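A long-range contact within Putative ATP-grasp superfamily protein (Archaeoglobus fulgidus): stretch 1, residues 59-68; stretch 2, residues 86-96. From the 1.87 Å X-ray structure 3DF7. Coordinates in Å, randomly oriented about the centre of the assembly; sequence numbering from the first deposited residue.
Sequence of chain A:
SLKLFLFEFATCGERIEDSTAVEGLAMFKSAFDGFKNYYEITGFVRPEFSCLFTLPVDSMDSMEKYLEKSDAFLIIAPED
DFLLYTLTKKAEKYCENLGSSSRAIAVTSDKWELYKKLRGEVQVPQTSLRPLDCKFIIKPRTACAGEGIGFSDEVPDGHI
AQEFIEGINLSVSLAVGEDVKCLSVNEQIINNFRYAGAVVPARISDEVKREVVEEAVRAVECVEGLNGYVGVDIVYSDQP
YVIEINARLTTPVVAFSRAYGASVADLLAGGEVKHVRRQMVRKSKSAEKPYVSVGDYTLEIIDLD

Stretch 1, residues 59-68: SMDSMEKYLE
Stretch 2 (86-96) TLTKKAEKYCE

A helix containing Glu64 to Leu67 and a helix that includes Leu87 to Ala91, the second beginning earlier in the chain, run in broadly the same direction, their axes inclined at 44° and 10.9 Å apart at closest approach. Met60 and Asp61 form a 3-10 segment. The register is set where Leu67 and Tyr94 bring their CA atoms to 6.0 Å.

Leu67 covers the most surface. Its CA-to-CB bond points toward the second stretch, and the m,t rotamer (chi1 -76°, chi2 167°) carries CD2 to 3.9 Å from Ala91 CB. Ala91 offers only a methyl here, and the leucine packs close to the backbone beside it: Leu67 CD1 lies 3.9 Å from Ala91 CA.

Tyr94 (phi/psi -108/-54), its N bonded to Ala91 O at 2.8 Å, receives Leu67 on one ring face. With chi1 -63° and chi2 83°, its ring centroid lies 4.0 Å from Leu67 CB, a CH-pi contact 24° off the ring normal. The ring also meets the aliphatic part of Glu68, CG to Tyr94 CE2 being 3.5 Å.

Lys90, all four chi angles t, makes a salt bridge, NZ donating to Glu64 OE2 at 2.7 Å. Glu64 folds to meet it (chi1 -45°, chi2 74°, chi3 55°).

Farther back, the flexible selenomethionines Met60 and Met63 (both p,t,m) pack on Leu87 (m,t) CD2, through Met60 CE at 3.9 Å and Met63 SE at 4.0 Å.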

# COMPACT_ATOMS: atom_id res chain seq x y z
N SER A 59 -17.84 10.20 12.31
CA SER A 59 -17.14 11.04 11.35
C SER A 59 -15.66 11.10 11.69
O SER A 59 -15.29 11.12 12.87
CB SER A 59 -17.71 12.46 11.38
OG SER A 59 -16.82 13.38 10.78
N MSE A 60 -14.82 11.15 10.67
CA MSE A 60 -13.39 11.24 10.90
C MSE A 60 -13.07 12.52 11.68
O MSE A 60 -12.01 12.64 12.29
CB MSE A 60 -12.63 11.23 9.56
CG MSE A 60 -12.91 12.43 8.67
SE MSE A 60 -11.88 12.32 7.03
CE MSE A 60 -10.15 12.84 7.73
N ASP A 61 -14.00 13.47 11.65
CA ASP A 61 -13.79 14.72 12.38
C ASP A 61 -13.70 14.46 13.88
O ASP A 61 -13.25 15.32 14.64
CB ASP A 61 -14.94 15.71 12.10
CG ASP A 61 -14.88 16.27 10.69
OD1 ASP A 61 -15.72 17.14 10.36
OD2 ASP A 61 -14.00 15.84 9.92
N SER A 62 -14.13 13.27 14.31
CA SER A 62 -14.08 12.92 15.73
C SER A 62 -13.01 11.88 16.06
O SER A 62 -13.01 11.31 17.16
CB SER A 62 -15.44 12.37 16.18
OG SER A 62 -16.46 13.35 16.07
N MSE A 63 -12.08 11.65 15.14
CA MSE A 63 -11.03 10.66 15.37
C MSE A 63 -10.15 10.90 16.60
O MSE A 63 -9.61 9.95 17.18
CB MSE A 63 -10.17 10.47 14.12
CG MSE A 63 -9.57 11.71 13.55
SE MSE A 63 -8.63 11.28 11.88
CE MSE A 63 -7.26 10.25 12.66
N GLU A 64 -10.02 12.15 17.02
CA GLU A 64 -9.20 12.48 18.18
C GLU A 64 -9.70 11.69 19.39
O GLU A 64 -8.90 11.11 20.14
CB GLU A 64 -9.29 13.98 18.50
CG GLU A 64 -9.18 14.91 17.30
CD GLU A 64 -10.43 14.91 16.44
OE1 GLU A 64 -11.53 15.17 16.98
OE2 GLU A 64 -10.32 14.65 15.22
N LYS A 65 -11.01 11.66 19.57
CA LYS A 65 -11.65 10.97 20.69
C LYS A 65 -11.28 9.49 20.75
O LYS A 65 -11.22 8.90 21.83
CB LYS A 65 -13.17 11.12 20.60
CG LYS A 65 -13.63 12.57 20.59
CD LYS A 65 -13.29 13.26 21.90
CE LYS A 65 -13.43 14.77 21.79
NZ LYS A 65 -12.40 15.35 20.89
N TYR A 66 -11.06 8.89 19.59
CA TYR A 66 -10.69 7.48 19.52
C TYR A 66 -9.20 7.31 19.78
O TYR A 66 -8.79 6.38 20.48
CB TYR A 66 -11.07 6.90 18.15
CG TYR A 66 -12.56 6.90 17.90
CD1 TYR A 66 -13.23 8.06 17.54
CD2 TYR A 66 -13.30 5.73 18.05
CE1 TYR A 66 -14.61 8.06 17.35
CE2 TYR A 66 -14.68 5.72 17.87
CZ TYR A 66 -15.33 6.89 17.51
OH TYR A 66 -16.69 6.88 17.32
N LEU A 67 -8.40 8.22 19.24
CA LEU A 67 -6.95 8.18 19.44
C LEU A 67 -6.60 8.33 20.92
O LEU A 67 -5.65 7.72 21.40
CB LEU A 67 -6.28 9.29 18.63
CG LEU A 67 -6.15 9.04 17.13
CD1 LEU A 67 -5.76 10.33 16.41
CD2 LEU A 67 -5.11 7.95 16.90
N GLU A 68 -7.36 9.16 21.62
CA GLU A 68 -7.13 9.41 23.04
C GLU A 68 -7.33 8.17 23.91
O GLU A 68 -6.83 8.09 25.03
CB GLU A 68 -8.07 10.52 23.54
CG GLU A 68 -7.96 11.83 22.79
CD GLU A 68 -8.94 12.88 23.28
OE1 GLU A 68 -10.14 12.56 23.43
OE2 GLU A 68 -8.52 14.04 23.51
N THR A 86 -0.58 13.93 6.76
CA THR A 86 -1.26 14.70 7.79
C THR A 86 -2.01 13.85 8.81
O THR A 86 -1.97 14.14 10.01
CB THR A 86 -2.23 15.74 7.16
OG1 THR A 86 -3.28 15.07 6.47
CG2 THR A 86 -1.47 16.62 6.19
N LEU A 87 -2.66 12.79 8.35
CA LEU A 87 -3.39 11.92 9.26
C LEU A 87 -2.44 11.23 10.22
O LEU A 87 -2.70 11.15 11.42
CB LEU A 87 -4.19 10.88 8.47
CG LEU A 87 -5.36 11.42 7.65
CD1 LEU A 87 -5.93 10.32 6.77
CD2 LEU A 87 -6.43 11.97 8.58
N THR A 88 -1.32 10.75 9.70
CA THR A 88 -0.33 10.07 10.53
C THR A 88 0.32 11.02 11.53
O THR A 88 0.47 10.70 12.71
CB THR A 88 0.77 9.42 9.67
OG1 THR A 88 0.17 8.52 8.73
CG2 THR A 88 1.73 8.64 10.56
N LYS A 89 0.69 12.21 11.05
CA LYS A 89 1.33 13.21 11.91
C LYS A 89 0.41 13.55 13.08
O LYS A 89 0.87 13.77 14.20
CB LYS A 89 1.64 14.46 11.09
CG LYS A 89 2.46 15.51 11.83
CD LYS A 89 2.75 16.70 10.93
CE LYS A 89 3.55 17.76 11.66
NZ LYS A 89 3.76 18.95 10.80
N LYS A 90 -0.89 13.61 12.81
CA LYS A 90 -1.88 13.92 13.83
C LYS A 90 -1.96 12.78 14.85
O LYS A 90 -1.97 13.02 16.05
CB LYS A 90 -3.25 14.13 13.18
CG LYS A 90 -4.40 14.33 14.16
CD LYS A 90 -5.72 14.58 13.43
CE LYS A 90 -6.87 14.75 14.41
NZ LYS A 90 -8.13 15.12 13.71
N ALA A 91 -2.00 11.55 14.35
CA ALA A 91 -2.08 10.38 15.22
C ALA A 91 -0.84 10.18 16.09
O ALA A 91 -0.96 9.78 17.25
CB ALA A 91 -2.34 9.14 14.37
N GLU A 92 0.33 10.46 15.55
CA GLU A 92 1.59 10.30 16.29
C GLU A 92 1.58 10.99 17.65
O GLU A 92 2.28 10.57 18.57
CB GLU A 92 2.76 10.84 15.47
CG GLU A 92 3.03 10.09 14.19
CD GLU A 92 4.21 10.66 13.43
OE1 GLU A 92 4.27 11.90 13.28
OE2 GLU A 92 5.07 9.87 12.99
N LYS A 93 0.81 12.06 17.76
CA LYS A 93 0.72 12.83 18.99
C LYS A 93 -0.00 12.08 20.11
O LYS A 93 0.03 12.50 21.26
CB LYS A 93 0.01 14.16 18.72
CG LYS A 93 -0.09 15.12 19.90
CD LYS A 93 1.26 15.76 20.27
CE LYS A 93 2.13 14.82 21.09
NZ LYS A 93 3.43 15.45 21.44
N TYR A 94 -0.64 10.95 19.77
CA TYR A 94 -1.40 10.19 20.76
C TYR A 94 -0.86 8.86 21.25
O TYR A 94 -0.73 8.65 22.45
CB TYR A 94 -2.83 9.97 20.26
CG TYR A 94 -3.61 11.24 20.08
CD1 TYR A 94 -3.48 11.99 18.92
CD2 TYR A 94 -4.45 11.72 21.08
CE1 TYR A 94 -4.16 13.19 18.76
CE2 TYR A 94 -5.14 12.92 20.93
CZ TYR A 94 -4.99 13.65 19.77
OH TYR A 94 -5.64 14.85 19.62
N CYS A 95 -0.56 7.94 20.33
CA CYS A 95 -0.07 6.63 20.74
C CYS A 95 0.91 5.99 19.76
O CYS A 95 1.28 6.59 18.76
CB CYS A 95 -1.26 5.70 20.96
SG CYS A 95 -2.45 5.71 19.61
N GLU A 96 1.33 4.77 20.08
CA GLU A 96 2.28 4.04 19.25
C GLU A 96 1.78 3.90 17.82
O GLU A 96 0.59 3.69 17.59
CB GLU A 96 2.57 2.65 19.82
CG GLU A 96 3.75 1.96 19.15
CD GLU A 96 3.85 0.48 19.46
OE1 GLU A 96 3.74 0.09 20.64
OE2 GLU A 96 4.04 -0.31 18.50